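Local coordinates for capsule biosynthesis protein CapD proenzyme (Bacillus anthracis, PDB 3G9K) that cleaves the poly-gamma-D-glutamate capsule of the anthrax bacillus and links it by an amide bond to meso-diaminopimelic acid of the peptidoglycan, at residues A[134-139]-A[170-175]; A[246-251]-A[277-282]; A[255-260]-A[269-274]. One frame throughout, in Å; residues are numbered along the deposited sequence.

Contact 1 (A[134-139]-A[170-175]); sequences GFKVDD and GETLIQ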
ATOM      1  N   GLY A 134     -10.970  21.982  -3.267  1.00 26.32           N
ATOM      2  CA  GLY A 134      -9.620  22.083  -2.744  1.00 25.55           C
ATOM      3  C   GLY A 134      -9.464  21.394  -1.404  1.00 24.40           C
ATOM      4  O   GLY A 134     -10.435  20.937  -0.813  1.00 23.05           O
ATOM      5  N   PHE A 135      -8.214  21.295  -0.957  1.00 24.45           N
ATOM      6  CA  PHE A 135      -7.883  20.794   0.378  1.00 25.03           C
ATOM      7  C   PHE A 135      -6.590  21.456   0.839  1.00 25.30           C
ATOM      8  O   PHE A 135      -5.823  21.950   0.031  1.00 24.52           O
ATOM      9  CB  PHE A 135      -7.707  19.272   0.361  1.00 23.99           C
ATOM     10  CG  PHE A 135      -6.465  18.833  -0.315  1.00 23.45           C
ATOM     11  CD1 PHE A 135      -5.332  18.480   0.424  1.00 25.22           C
ATOM     12  CD2 PHE A 135      -6.407  18.770  -1.691  1.00 23.07           C
ATOM     13  CE1 PHE A 135      -4.170  18.086  -0.199  1.00 22.28           C
ATOM     14  CE2 PHE A 135      -5.249  18.376  -2.319  1.00 21.92           C
ATOM     15  CZ  PHE A 135      -4.118  18.061  -1.570  1.00 21.45           C
ATOM     16  N   LYS A 136      -6.367  21.492   2.147  1.00 26.87           N
ATOM     17  CA  LYS A 136      -5.189  22.159   2.696  1.00 28.30           C
ATOM     18  C   LYS A 136      -3.987  21.260   2.555  1.00 28.94           C
ATOM     19  O   LYS A 136      -4.001  20.124   3.047  1.00 27.82           O
ATOM     20  CB  LYS A 136      -5.395  22.511   4.175  1.00 29.19           C
ATOM     21  CG  LYS A 136      -5.979  23.930   4.374  1.00 31.29           C
ATOM     22  CD  LYS A 136      -5.896  24.379   5.867  1.00 32.73           C
ATOM     23  CE  LYS A 136      -4.434  24.630   6.340  1.00 36.72           C
ATOM     24  NZ  LYS A 136      -4.235  24.720   7.829  1.00 38.02           N
ATOM     25  N   VAL A 137      -2.949  21.744   1.889  1.00 29.28           N
ATOM     26  CA  VAL A 137      -1.770  20.906   1.710  1.00 30.73           C
ATOM     27  C   VAL A 137      -1.048  20.800   3.054  1.00 31.18           C
ATOM     28  O   VAL A 137      -1.145  21.700   3.893  1.00 31.22           O
ATOM     29  CB  VAL A 137      -0.849  21.339   0.505  1.00 30.86           C
ATOM     30  CG1 VAL A 137      -1.643  22.058  -0.591  1.00 29.68           C
ATOM     31  CG2 VAL A 137       0.307  22.159   0.931  1.00 30.15           C
ATOM     32  N   ASP A 138      -0.403  19.661   3.274  1.00 32.52           N
ATOM     33  CA  ASP A 138       0.370  19.417   4.489  1.00 33.27           C
ATOM     34  C   ASP A 138       1.864  19.480   4.224  1.00 34.23           C
ATOM     35  O   ASP A 138       2.312  19.615   3.078  1.00 33.78           O
ATOM     36  CB  ASP A 138      -0.001  18.061   5.123  1.00 33.95           C
ATOM     37  CG  ASP A 138       0.219  16.875   4.201  1.00 36.05           C
ATOM     38  OD1 ASP A 138       0.680  17.026   3.062  1.00 41.34           O
ATOM     39  OD2 ASP A 138      -0.101  15.755   4.618  1.00 41.00           O
ATOM     40  N   ASP A 139       2.635  19.362   5.300  1.00 34.49           N
ATOM     41  CA  ASP A 139       4.090  19.392   5.221  1.00 34.75           C
ATOM     42  C   ASP A 139       4.676  18.291   4.346  1.00 33.91           C
ATOM     43  O   ASP A 139       5.700  18.497   3.706  1.00 34.23           O
ATOM     44  CB  ASP A 139       4.689  19.333   6.631  1.00 35.58           C
ATOM     45  CG  ASP A 139       4.333  20.566   7.462  1.00 38.93           C
ATOM     46  OD1 ASP A 139       4.847  21.674   7.157  1.00 40.69           O
ATOM     47  OD2 ASP A 139       3.519  20.430   8.413  1.00 44.35           O
ATOM     48  N   GLY A 170      -0.381  24.374   4.493  1.00 35.20           N
ATOM     49  CA  GLY A 170      -1.457  25.255   4.880  1.00 34.30           C
ATOM     50  C   GLY A 170      -2.227  25.838   3.727  1.00 33.85           C
ATOM     51  O   GLY A 170      -3.363  26.266   3.909  1.00 34.56           O
ATOM     52  N   GLU A 171      -1.633  25.840   2.536  1.00 32.96           N
ATOM     53  CA  GLU A 171      -2.255  26.462   1.362  1.00 32.34           C
ATOM     54  C   GLU A 171      -3.326  25.535   0.807  1.00 30.94           C
ATOM     55  O   GLU A 171      -3.226  24.326   0.975  1.00 30.47           O
ATOM     56  CB  GLU A 171      -1.201  26.755   0.281  1.00 32.85           C
ATOM     57  CG  GLU A 171      -0.198  27.835   0.670  1.00 36.57           C
ATOM     58  CD  GLU A 171      -0.805  29.224   0.623  1.00 40.28           C
ATOM     59  OE1 GLU A 171      -1.114  29.693  -0.493  1.00 42.64           O
ATOM     60  OE2 GLU A 171      -0.968  29.850   1.694  1.00 44.17           O
ATOM     61  N   THR A 172      -4.341  26.098   0.162  1.00 28.98           N
ATOM     62  CA  THR A 172      -5.390  25.301  -0.471  1.00 28.42           C
ATOM     63  C   THR A 172      -4.985  24.936  -1.901  1.00 27.63           C
ATOM     64  O   THR A 172      -4.705  25.815  -2.723  1.00 27.70           O
ATOM     65  CB  THR A 172      -6.727  26.035  -0.491  1.00 28.30           C
ATOM     66  OG1 THR A 172      -7.156  26.260   0.852  1.00 29.37           O
ATOM     67  CG2 THR A 172      -7.798  25.230  -1.237  1.00 28.25           C
ATOM     68  N   LEU A 173      -4.894  23.638  -2.170  1.00 25.35           N
ATOM     69  CA  LEU A 173      -4.649  23.167  -3.533  1.00 24.46           C
ATOM     70  C   LEU A 173      -5.948  22.748  -4.180  1.00 23.03           C
ATOM     71  O   LEU A 173      -6.613  21.827  -3.682  1.00 23.06           O
ATOM     72  CB  LEU A 173      -3.696  21.977  -3.488  1.00 23.50           C
ATOM     73  CG  LEU A 173      -3.437  21.247  -4.805  1.00 23.79           C
ATOM     74  CD1 LEU A 173      -2.850  22.193  -5.873  1.00 20.32           C
ATOM     75  CD2 LEU A 173      -2.548  20.056  -4.506  1.00 23.36           C
ATOM     76  N   ILE A 174      -6.271  23.417  -5.294  1.00 21.92           N
ATOM     77  CA  ILE A 174      -7.448  23.191  -6.120  1.00 21.60           C
ATOM     78  C   ILE A 174      -6.978  22.508  -7.421  1.00 20.40           C
ATOM     79  O   ILE A 174      -5.962  22.906  -7.997  1.00 20.53           O
ATOM     80  CB  ILE A 174      -8.196  24.497  -6.508  1.00 21.44           C
ATOM     81  CG1 ILE A 174      -8.845  25.147  -5.252  1.00 22.25           C
ATOM     82  CG2 ILE A 174      -9.244  24.177  -7.549  1.00 20.78           C
ATOM     83  CD1 ILE A 174      -9.354  26.685  -5.413  1.00 22.11           C
ATOM     84  N   GLN A 175      -7.679  21.437  -7.804  1.00 20.86           N
ATOM     85  CA  GLN A 175      -7.317  20.581  -8.966  1.00 20.52           C
ATOM     86  C   GLN A 175      -8.482  20.446  -9.966  1.00 20.19           C
ATOM     87  O   GLN A 175      -9.136  19.389 -10.078  1.00 18.45           O
ATOM     88  CB  GLN A 175      -6.824  19.182  -8.493  1.00 20.23           C
ATOM     89  CG  GLN A 175      -5.499  19.197  -7.731  1.00 19.72           C
ATOM     90  CD  GLN A 175      -5.071  17.848  -7.228  1.00 20.30           C
ATOM     91  OE1 GLN A 175      -4.287  17.145  -7.867  1.00 19.61           O
ATOM     92  NE2 GLN A 175      -5.576  17.484  -6.063  1.00 15.44           N
TER
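F135 and L173 pair through their backbones as an antiparallel hydrogen-bonded pair. F135 N donates to L173 O at 3.2 Å. L173 N returns a shorter bond to F135 O, 2.9 Å. Two more bonds follow past the non-hydrogen-bonded pair K136 and T172. V137 N reaches E171 O at 2.8 Å. G170 N gives a bond of the same length to V137 O. CA-H...O contacts accompany the bonds: K136 CA to E171 O, T172 CA to F135 O, and at the end of the paired region G134 CA to L173 O, the oxygen that also accepts from F135 N.

The result is a small two-stranded antiparallel sheet, 135-136 with 172-173, in the large chain of a gamma-glutamyltransferase family enzyme. It brackets helix 139-152 and the loop after it. F135 follows helix 120-133, and Q175 is the N-cap residue of helix 176-188.

Apolar contacts gather on the face of F135 and L173. The two side chains lie side by side and point the same way. L173 CD2 sits 3.9 Å from both CE2 and CZ of F135. The Q175 amide nitrogen NE2 comes to the ring edge near its plane, while its hydrogen bond goes to V57 O. V137 crosses L173 at about a right angle, with CG1 3.6 Å from L173 CB. L141 of helix 139-152 packs on both F135 and L173.

On the other face the K136 chain bends at chi3 (69°). Its CE comes 3.1 Å from G170 O and a tight 3.4 Å from G170 CA. G134, the first residue after helix 120-133, has positive phi; T172 CG2 lies 3.9 Å from G134 CA.

Contact 2 (A[246-251]-A[277-282]); sequences LQMLKL and IAYQDR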
ATOM      1  N   LEU A 246       4.892 -14.000   4.294  1.00 24.25           N
ATOM      2  CA  LEU A 246       4.469 -15.115   5.145  1.00 24.83           C
ATOM      3  C   LEU A 246       5.584 -16.161   5.421  1.00 24.94           C
ATOM      4  O   LEU A 246       5.690 -16.693   6.519  1.00 24.63           O
ATOM      5  CB  LEU A 246       3.274 -15.831   4.507  1.00 25.56           C
ATOM      6  CG  LEU A 246       2.117 -16.259   5.405  1.00 28.31           C
ATOM      7  CD1 LEU A 246       1.211 -17.253   4.677  1.00 25.86           C
ATOM      8  CD2 LEU A 246       2.514 -16.717   6.780  1.00 26.45           C
ATOM      9  N   GLN A 247       6.363 -16.479   4.400  1.00 24.82           N
ATOM     10  CA  GLN A 247       7.594 -17.236   4.585  1.00 25.08           C
ATOM     11  C   GLN A 247       8.514 -16.638   5.664  1.00 25.23           C
ATOM     12  O   GLN A 247       9.002 -17.362   6.551  1.00 26.16           O
ATOM     13  CB  GLN A 247       8.370 -17.309   3.264  1.00 24.82           C
ATOM     14  CG  GLN A 247       7.730 -18.194   2.223  1.00 26.18           C
ATOM     15  CD  GLN A 247       8.442 -18.136   0.881  1.00 26.62           C
ATOM     16  OE1 GLN A 247       9.211 -17.204   0.606  1.00 26.43           O
ATOM     17  NE2 GLN A 247       8.201 -19.160   0.031  1.00 29.68           N
HETATM   18  N   MSE A 248       8.744 -15.356   5.571  1.00 30.17           N
HETATM   19  CA  MSE A 248       9.572 -14.642   6.542  1.00 30.15           C
HETATM   20  C   MSE A 248       8.984 -14.664   7.957  1.00 30.41           C
HETATM   21  O   MSE A 248       9.718 -14.853   8.928  1.00 30.32           O
HETATM   22  CB  MSE A 248       9.828 -13.207   6.092  1.00 29.38           C
HETATM   23  CG  MSE A 248      10.818 -13.076   4.951  1.00 28.37           C
HETATM   24 SE   MSE A 248      11.185 -11.275   4.402  0.50 22.78          SE
HETATM   25  CE  MSE A 248      11.791 -10.524   6.068  1.00 28.00           C
ATOM     26  N   LEU A 249       7.674 -14.435   8.064  1.00 23.60           N
ATOM     27  CA  LEU A 249       6.998 -14.536   9.352  1.00 24.64           C
ATOM     28  C   LEU A 249       7.165 -15.946   9.929  1.00 25.62           C
ATOM     29  O   LEU A 249       7.473 -16.090  11.103  1.00 25.49           O
ATOM     30  CB  LEU A 249       5.510 -14.204   9.230  1.00 24.50           C
ATOM     31  CG  LEU A 249       5.131 -12.737   8.919  1.00 23.97           C
ATOM     32  CD1 LEU A 249       3.649 -12.658   8.576  1.00 23.29           C
ATOM     33  CD2 LEU A 249       5.475 -11.765  10.091  1.00 22.44           C
ATOM     34  N   LYS A 250       6.933 -16.963   9.093  1.00 26.19           N
ATOM     35  CA  LYS A 250       7.012 -18.359   9.531  1.00 27.10           C
ATOM     36  C   LYS A 250       8.454 -18.764   9.880  1.00 27.69           C
ATOM     37  O   LYS A 250       8.681 -19.397  10.919  1.00 27.41           O
ATOM     38  CB  LYS A 250       6.392 -19.282   8.500  1.00 27.89           C
ATOM     39  CG  LYS A 250       4.887 -19.150   8.395  1.00 26.86           C
ATOM     40  CD  LYS A 250       4.323 -20.141   7.405  1.00 27.81           C
ATOM     41  CE  LYS A 250       4.270 -21.555   8.009  1.00 28.66           C
ATOM     42  NZ  LYS A 250       3.158 -21.757   8.985  1.00 29.20           N
ATOM     43  N   LEU A 251       9.410 -18.378   9.041  1.00 27.84           N
ATOM     44  CA  LEU A 251      10.835 -18.479   9.379  1.00 28.32           C
ATOM     45  C   LEU A 251      11.214 -17.814  10.720  1.00 28.49           C
ATOM     46  O   LEU A 251      11.969 -18.393  11.504  1.00 27.87           O
ATOM     47  CB  LEU A 251      11.691 -17.916   8.237  1.00 28.85           C
ATOM     48  CG  LEU A 251      11.842 -18.829   6.997  1.00 29.62           C
ATOM     49  CD1 LEU A 251      12.358 -18.078   5.755  1.00 30.09           C
ATOM     50  CD2 LEU A 251      12.777 -20.007   7.359  1.00 31.91           C
ATOM     51  N   ILE A 277      17.058 -15.463   2.558  1.00 35.98           N
ATOM     52  CA  ILE A 277      16.494 -16.772   2.212  1.00 36.35           C
ATOM     53  C   ILE A 277      15.204 -16.594   1.412  1.00 36.52           C
ATOM     54  O   ILE A 277      15.074 -17.089   0.306  1.00 36.22           O
ATOM     55  CB  ILE A 277      16.182 -17.639   3.444  1.00 36.26           C
ATOM     56  CG1 ILE A 277      17.479 -18.105   4.117  1.00 36.96           C
ATOM     57  CG2 ILE A 277      15.390 -18.866   3.026  1.00 36.70           C
ATOM     58  CD1 ILE A 277      17.276 -18.775   5.482  1.00 37.04           C
ATOM     59  N   ALA A 278      14.257 -15.856   1.978  1.00 36.27           N
ATOM     60  CA  ALA A 278      12.968 -15.666   1.328  1.00 36.79           C
ATOM     61  C   ALA A 278      13.090 -14.911   0.000  1.00 37.11           C
ATOM     62  O   ALA A 278      12.445 -15.288  -0.979  1.00 36.81           O
ATOM     63  CB  ALA A 278      12.010 -14.957   2.264  1.00 36.09           C
ATOM     64  N   TYR A 279      13.901 -13.853  -0.041  1.00 37.48           N
ATOM     65  CA  TYR A 279      14.078 -13.088  -1.282  1.00 38.18           C
ATOM     66  C   TYR A 279      14.692 -13.964  -2.365  1.00 39.01           C
ATOM     67  O   TYR A 279      14.313 -13.875  -3.536  1.00 38.02           O
ATOM     68  CB  TYR A 279      14.949 -11.855  -1.080  1.00 37.72           C
ATOM     69  CG  TYR A 279      14.223 -10.650  -0.480  1.00 36.92           C
ATOM     70  CD1 TYR A 279      14.323  -9.390  -1.075  1.00 37.18           C
ATOM     71  CD2 TYR A 279      13.443 -10.772   0.675  1.00 37.09           C
ATOM     72  CE1 TYR A 279      13.680  -8.288  -0.532  1.00 36.93           C
ATOM     73  CE2 TYR A 279      12.789  -9.666   1.228  1.00 37.26           C
ATOM     74  CZ  TYR A 279      12.921  -8.431   0.630  1.00 37.08           C
ATOM     75  OH  TYR A 279      12.279  -7.331   1.167  1.00 35.67           O
ATOM     76  N   GLN A 280      15.634 -14.818  -1.968  1.00 40.45           N
ATOM     77  CA  GLN A 280      16.210 -15.794  -2.898  1.00 42.16           C
ATOM     78  C   GLN A 280      15.133 -16.686  -3.518  1.00 43.31           C
ATOM     79  O   GLN A 280      15.017 -16.790  -4.747  1.00 43.47           O
ATOM     80  CB  GLN A 280      17.242 -16.661  -2.177  1.00 42.12           C
ATOM     81  CG  GLN A 280      18.569 -15.963  -1.951  1.00 43.09           C
ATOM     82  CD  GLN A 280      19.597 -16.870  -1.301  1.00 43.15           C
ATOM     83  OE1 GLN A 280      19.326 -18.057  -1.022  1.00 44.76           O
ATOM     84  NE2 GLN A 280      20.785 -16.324  -1.051  1.00 43.02           N
ATOM     85  N   ASP A 281      14.354 -17.324  -2.651  1.00 44.55           N
ATOM     86  CA  ASP A 281      13.242 -18.188  -3.045  1.00 45.85           C
ATOM     87  C   ASP A 281      12.279 -17.516  -4.042  1.00 47.31           C
ATOM     88  O   ASP A 281      11.764 -18.167  -4.952  1.00 47.56           O
ATOM     89  CB  ASP A 281      12.464 -18.609  -1.787  1.00 45.66           C
ATOM     90  CG  ASP A 281      11.812 -19.962  -1.929  1.00 45.61           C
ATOM     91  OD1 ASP A 281      12.458 -20.967  -1.579  1.00 45.76           O
ATOM     92  OD2 ASP A 281      10.650 -20.028  -2.370  1.00 45.68           O
ATOM     93  N   ARG A 282      12.021 -16.220  -3.850  1.00 49.09           N
ATOM     94  CA  ARG A 282      11.191 -15.444  -4.775  1.00 50.18           C
ATOM     95  C   ARG A 282      11.896 -15.291  -6.107  1.00 52.50           C
ATOM     96  O   ARG A 282      11.269 -15.343  -7.160  1.00 52.90           O
ATOM     97  CB  ARG A 282      10.915 -14.057  -4.190  1.00 50.31           C
ATOM     98  CG  ARG A 282       9.953 -13.176  -4.976  1.00 49.93           C
ATOM     99  CD  ARG A 282       9.804 -11.863  -4.215  1.00 50.59           C
ATOM    100  NE  ARG A 282       8.971 -10.862  -4.876  1.00 50.58           N
ATOM    101  CZ  ARG A 282       9.415  -9.926  -5.710  1.00 50.54           C
ATOM    102  NH1 ARG A 282       8.555  -9.051  -6.215  1.00 50.27           N
ATOM    103  NH2 ARG A 282      10.700  -9.850  -6.049  1.00 50.75           N
TER
HETATM  104  O   HOH W   1       9.476 -15.606  -1.506  1.00 43.36           O
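M248 and A278 meet where two helices of this gamma-glutamyltransferase family chain, 242-254 and 264-284, form a roughly antiparallel pair. The short segments run 147° apart, with axes 9.8 Å from each other. The CA atoms of M248 and A278 are the nearest across them. No direct hydrogen bond joins the segments.

M248 is a selenomethionine. Its CG lies anti to the carbonyl carbon (chi1 -74°) and presses on A278 CB at 3.5 Å, tighter than usual for two carbons. The chain runs straight on to SE and then bends at chi3. SE lies in the plane of the Y279 ring, at its edge, 3.9 Å from CE2. This is a Met-aromatic contact of the edge type. The Y279 CB points away from the other helix, but the ring end swings back to meet SE. Beyond it, the ring stacks on F59 of the neighbouring CapD chain, and its OH bonds to N80 O of that chain.

L251 and I277 cross obliquely, CD1 against CG2, at a looser 4.2 Å.

Q247 extends beyond CG and turns OE1 toward A278 and NE2 toward D281. The amide and the D281 carboxylate stand nearly perpendicular, 88° apart. NE2 is 3.5 Å from D281 OD2. Each has a hydrogen bond elsewhere: NE2 to M299 O, and OD2 to Y304 OH of helix 302-306. The other amide atom, Q247 OE1, accepts a hydrogen bond from a water at 2.7 Å, and the same water donates to A278 O at 3.0 Å.

Contact 3 (A[255-260]-A[269-274]); sequences KEVYKD and SKMEEI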
ATOM      1  N   LYS A 255      12.538 -20.036  13.894  1.00 37.17           N
ATOM      2  CA  LYS A 255      13.880 -19.752  14.358  1.00 37.92           C
ATOM      3  C   LYS A 255      13.858 -18.973  15.671  1.00 38.16           C
ATOM      4  O   LYS A 255      14.903 -18.678  16.235  1.00 38.88           O
ATOM      5  CB  LYS A 255      14.643 -19.024  13.262  1.00 37.79           C
ATOM      6  CG  LYS A 255      14.642 -19.827  11.957  1.00 38.05           C
ATOM      7  CD  LYS A 255      15.727 -19.372  11.004  1.00 39.08           C
ATOM      8  CE  LYS A 255      15.475 -19.867   9.584  1.00 39.93           C
ATOM      9  NZ  LYS A 255      16.754 -20.285   8.945  1.00 41.04           N
ATOM     10  N   GLU A 256      12.665 -18.672  16.180  1.00 38.51           N
ATOM     11  CA  GLU A 256      12.503 -18.025  17.490  1.00 38.97           C
ATOM     12  C   GLU A 256      13.402 -16.801  17.653  1.00 38.45           C
ATOM     13  O   GLU A 256      14.030 -16.607  18.700  1.00 37.89           O
ATOM     14  CB  GLU A 256      12.782 -19.016  18.617  1.00 39.07           C
ATOM     15  CG  GLU A 256      11.813 -20.176  18.653  1.00 40.83           C
ATOM     16  CD  GLU A 256      12.200 -21.197  19.697  1.00 41.94           C
ATOM     17  OE1 GLU A 256      13.389 -21.611  19.718  1.00 46.79           O
ATOM     18  OE2 GLU A 256      11.319 -21.578  20.498  1.00 45.83           O
ATOM     19  N   VAL A 257      13.454 -15.973  16.611  1.00 38.07           N
ATOM     20  CA  VAL A 257      14.295 -14.784  16.627  1.00 37.68           C
ATOM     21  C   VAL A 257      13.871 -13.798  17.697  1.00 37.42           C
ATOM     22  O   VAL A 257      14.673 -12.977  18.132  1.00 37.60           O
ATOM     23  CB  VAL A 257      14.295 -14.063  15.279  1.00 37.71           C
ATOM     24  CG1 VAL A 257      14.955 -14.928  14.247  1.00 37.58           C
ATOM     25  CG2 VAL A 257      12.864 -13.698  14.864  1.00 36.83           C
ATOM     26  N   TYR A 258      12.610 -13.879  18.118  1.00 37.44           N
ATOM     27  CA  TYR A 258      12.103 -12.998  19.163  1.00 37.58           C
ATOM     28  C   TYR A 258      12.876 -13.155  20.482  1.00 37.52           C
ATOM     29  O   TYR A 258      13.005 -12.195  21.237  1.00 37.33           O
ATOM     30  CB  TYR A 258      10.621 -13.233  19.423  1.00 37.05           C
ATOM     31  CG  TYR A 258      10.069 -12.238  20.414  1.00 36.92           C
ATOM     32  CD1 TYR A 258       9.851 -10.910  20.042  1.00 36.96           C
ATOM     33  CD2 TYR A 258       9.822 -12.602  21.738  1.00 37.44           C
ATOM     34  CE1 TYR A 258       9.352  -9.975  20.957  1.00 37.38           C
ATOM     35  CE2 TYR A 258       9.329 -11.675  22.666  1.00 36.56           C
ATOM     36  CZ  TYR A 258       9.098 -10.366  22.270  1.00 37.43           C
ATOM     37  OH  TYR A 258       8.604  -9.452  23.183  1.00 36.17           O
ATOM     38  N   LYS A 259      13.362 -14.365  20.752  1.00 37.90           N
ATOM     39  CA  LYS A 259      14.212 -14.613  21.936  1.00 38.71           C
ATOM     40  C   LYS A 259      15.465 -13.714  21.955  1.00 38.79           C
ATOM     41  O   LYS A 259      16.014 -13.449  23.021  1.00 38.99           O
ATOM     42  CB  LYS A 259      14.596 -16.098  22.022  1.00 38.49           C
ATOM     43  CG  LYS A 259      13.410 -17.029  22.371  1.00 39.25           C
ATOM     44  CD  LYS A 259      13.838 -18.503  22.509  1.00 39.57           C
ATOM     45  CE  LYS A 259      12.759 -19.350  23.193  1.00 40.51           C
ATOM     46  NZ  LYS A 259      13.030 -20.832  23.187  1.00 41.25           N
ATOM     47  N   ASP A 260      15.905 -13.236  20.787  1.00 39.16           N
ATOM     48  CA  ASP A 260      17.023 -12.275  20.681  1.00 39.57           C
ATOM     49  C   ASP A 260      16.615 -10.804  20.525  1.00 39.78           C
ATOM     50  O   ASP A 260      17.464  -9.967  20.212  1.00 39.41           O
ATOM     51  CB  ASP A 260      17.907 -12.640  19.485  1.00 39.61           C
ATOM     52  CG  ASP A 260      18.317 -14.096  19.483  1.00 40.59           C
ATOM     53  OD1 ASP A 260      19.005 -14.523  20.432  1.00 42.22           O
ATOM     54  OD2 ASP A 260      17.952 -14.815  18.528  1.00 41.90           O
ATOM     55  N   SER A 269      21.011  -9.497  12.578  1.00 32.75           N
ATOM     56  CA  SER A 269      21.701 -10.476  11.765  1.00 33.66           C
ATOM     57  C   SER A 269      20.784 -11.658  11.412  1.00 33.43           C
ATOM     58  O   SER A 269      20.777 -12.106  10.274  1.00 33.74           O
ATOM     59  CB  SER A 269      22.992 -10.946  12.452  1.00 33.95           C
ATOM     60  OG  SER A 269      23.641 -11.906  11.639  1.00 37.88           O
ATOM     61  N   LYS A 270      19.993 -12.104  12.366  1.00 33.37           N
ATOM     62  CA  LYS A 270      19.097 -13.225  12.155  1.00 33.69           C
ATOM     63  C   LYS A 270      17.962 -12.858  11.193  1.00 33.10           C
ATOM     64  O   LYS A 270      17.408 -13.687  10.552  1.00 32.02           O
ATOM     65  CB  LYS A 270      18.550 -13.725  13.487  1.00 34.29           C
ATOM     66  CG  LYS A 270      19.483 -14.670  14.254  1.00 35.19           C
ATOM     67  CD  LYS A 270      18.870 -15.162  15.534  1.00 35.36           C
ATOM     68  CE  LYS A 270      19.579 -16.394  16.113  1.00 36.82           C
ATOM     69  NZ  LYS A 270      18.893 -16.998  17.263  1.00 35.87           N
HETATM   70  N   MSE A 271      17.536 -11.564  11.213  1.00 39.20           N
HETATM   71  CA  MSE A 271      16.515 -11.059  10.294  1.00 38.68           C
HETATM   72  C   MSE A 271      17.082 -10.941   8.883  1.00 39.26           C
HETATM   73  O   MSE A 271      16.382 -11.222   7.900  1.00 39.02           O
HETATM   74  CB  MSE A 271      15.951  -9.710  10.766  1.00 37.94           C
HETATM   75  CG  MSE A 271      14.840  -9.818  11.808  1.00 36.19           C
HETATM   76 SE   MSE A 271      13.321 -10.906  11.198  0.50 28.18          SE
HETATM   77  CE  MSE A 271      12.256 -10.815  12.813  1.00 32.68           C
ATOM     78  N   GLU A 272      18.401 -10.621   8.790  1.00 33.23           N
ATOM     79  CA  GLU A 272      19.014 -10.494   7.503  1.00 33.67           C
ATOM     80  C   GLU A 272      19.034 -11.834   6.861  1.00 34.38           C
ATOM     81  O   GLU A 272      18.896 -11.952   5.689  1.00 34.40           O
ATOM     82  CB  GLU A 272      20.443 -10.012   7.621  1.00 33.93           C
ATOM     83  CG  GLU A 272      21.126  -9.710   6.313  1.00 33.85           C
ATOM     84  CD  GLU A 272      21.706 -10.923   5.595  1.00 35.91           C
ATOM     85  OE1 GLU A 272      22.098 -11.873   6.254  1.00 35.17           O
ATOM     86  OE2 GLU A 272      21.753 -10.906   4.368  1.00 34.34           O
ATOM     87  N   GLU A 273      19.248 -12.843   7.661  1.00 35.16           N
ATOM     88  CA  GLU A 273      19.351 -14.196   7.143  1.00 36.15           C
ATOM     89  C   GLU A 273      17.994 -14.650   6.604  1.00 35.13           C
ATOM     90  O   GLU A 273      17.909 -15.122   5.477  1.00 34.32           O
ATOM     91  CB  GLU A 273      19.880 -15.147   8.232  1.00 36.38           C
ATOM     92  CG  GLU A 273      21.315 -14.823   8.696  1.00 38.89           C
ATOM     93  CD  GLU A 273      21.672 -15.461  10.048  1.00 39.65           C
ATOM     94  OE1 GLU A 273      21.222 -16.597  10.313  1.00 43.90           O
ATOM     95  OE2 GLU A 273      22.410 -14.831  10.843  1.00 46.34           O
ATOM     96  N   ILE A 274      16.941 -14.457   7.406  1.00 35.25           N
ATOM     97  CA  ILE A 274      15.565 -14.849   7.039  1.00 34.84           C
ATOM     98  C   ILE A 274      15.083 -14.146   5.766  1.00 34.46           C
ATOM     99  O   ILE A 274      14.430 -14.765   4.920  1.00 33.93           O
ATOM    100  CB  ILE A 274      14.570 -14.574   8.206  1.00 35.06           C
ATOM    101  CG1 ILE A 274      14.834 -15.528   9.377  1.00 33.92           C
ATOM    102  CG2 ILE A 274      13.113 -14.726   7.741  1.00 35.49           C
ATOM    103  CD1 ILE A 274      14.166 -15.140  10.683  1.00 34.27           C
TER
HETATM  104  O   HOH W   2      17.593 -18.880  15.681  1.00 44.80           O
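K270 reaches across from helix 264-284 to V257 and D260 in the turn that follows helix 242-254. The connection of an antiparallel helical hairpin here folds back on its second helix. E256, with positive phi, closes the first helix in a Schellman motif. A 3-10 segment, 257-259, comes next.

The K270 side chain can be traced outward. CB lies 3.9 Å from V257 CG1. CG stands anti to the carbonyl carbon, and the chain stays extended from there. K270 and V257 run past one another, pointing opposite ways. CD comes to 3.2 Å from D260 OD2, and CE passes it at a similar distance. NZ then ends at D260 OD2, 2.7 Å away, in a hydrogen-bonded salt bridge. NZ meets OD2 on the syn side, 19° out of the carboxylate plane, and the two side chains cross at about a right angle. A water also accepts from NZ and donates to K255 O. The ammonium group thus bonds D260 directly and K255 O through the water.

Next to the salt bridge V257 packs against apolar groups. Its CG1 faces I274 CD1 at 3.7 Å. Its CG2 meets CE of the selenomethionine M271, whose chain bends at chi2 (-57°). A252 of helix 242-254 touches V257, M271 and I274. The neighbouring CapD chain packs close by, with D91 on V257 and F109 on M271. K255 CD comes 4.3 Å from I274 CG1.

How the contacts relate
From the N terminus, contact 1 comes first. It joins the strand after helix 120-133 to the strand before helix 176-188. It closes a loop of 30 residues that holds helix 139-152, and it is complete before the other two begin. Contact 2 joins helix 242-254 to helix 264-284. Contact 3 lies within that span and fastens the connection between the two helices to the second one. Contacts 2 and 3 thus share helix 264-284, their centres 12 Å apart. They touch directly: L251 CB is 3.5 Å from I274 CG2. Contact 1 is remote, its centre 41 Å from that of contact 2 and on the opposite side of the chain's centre.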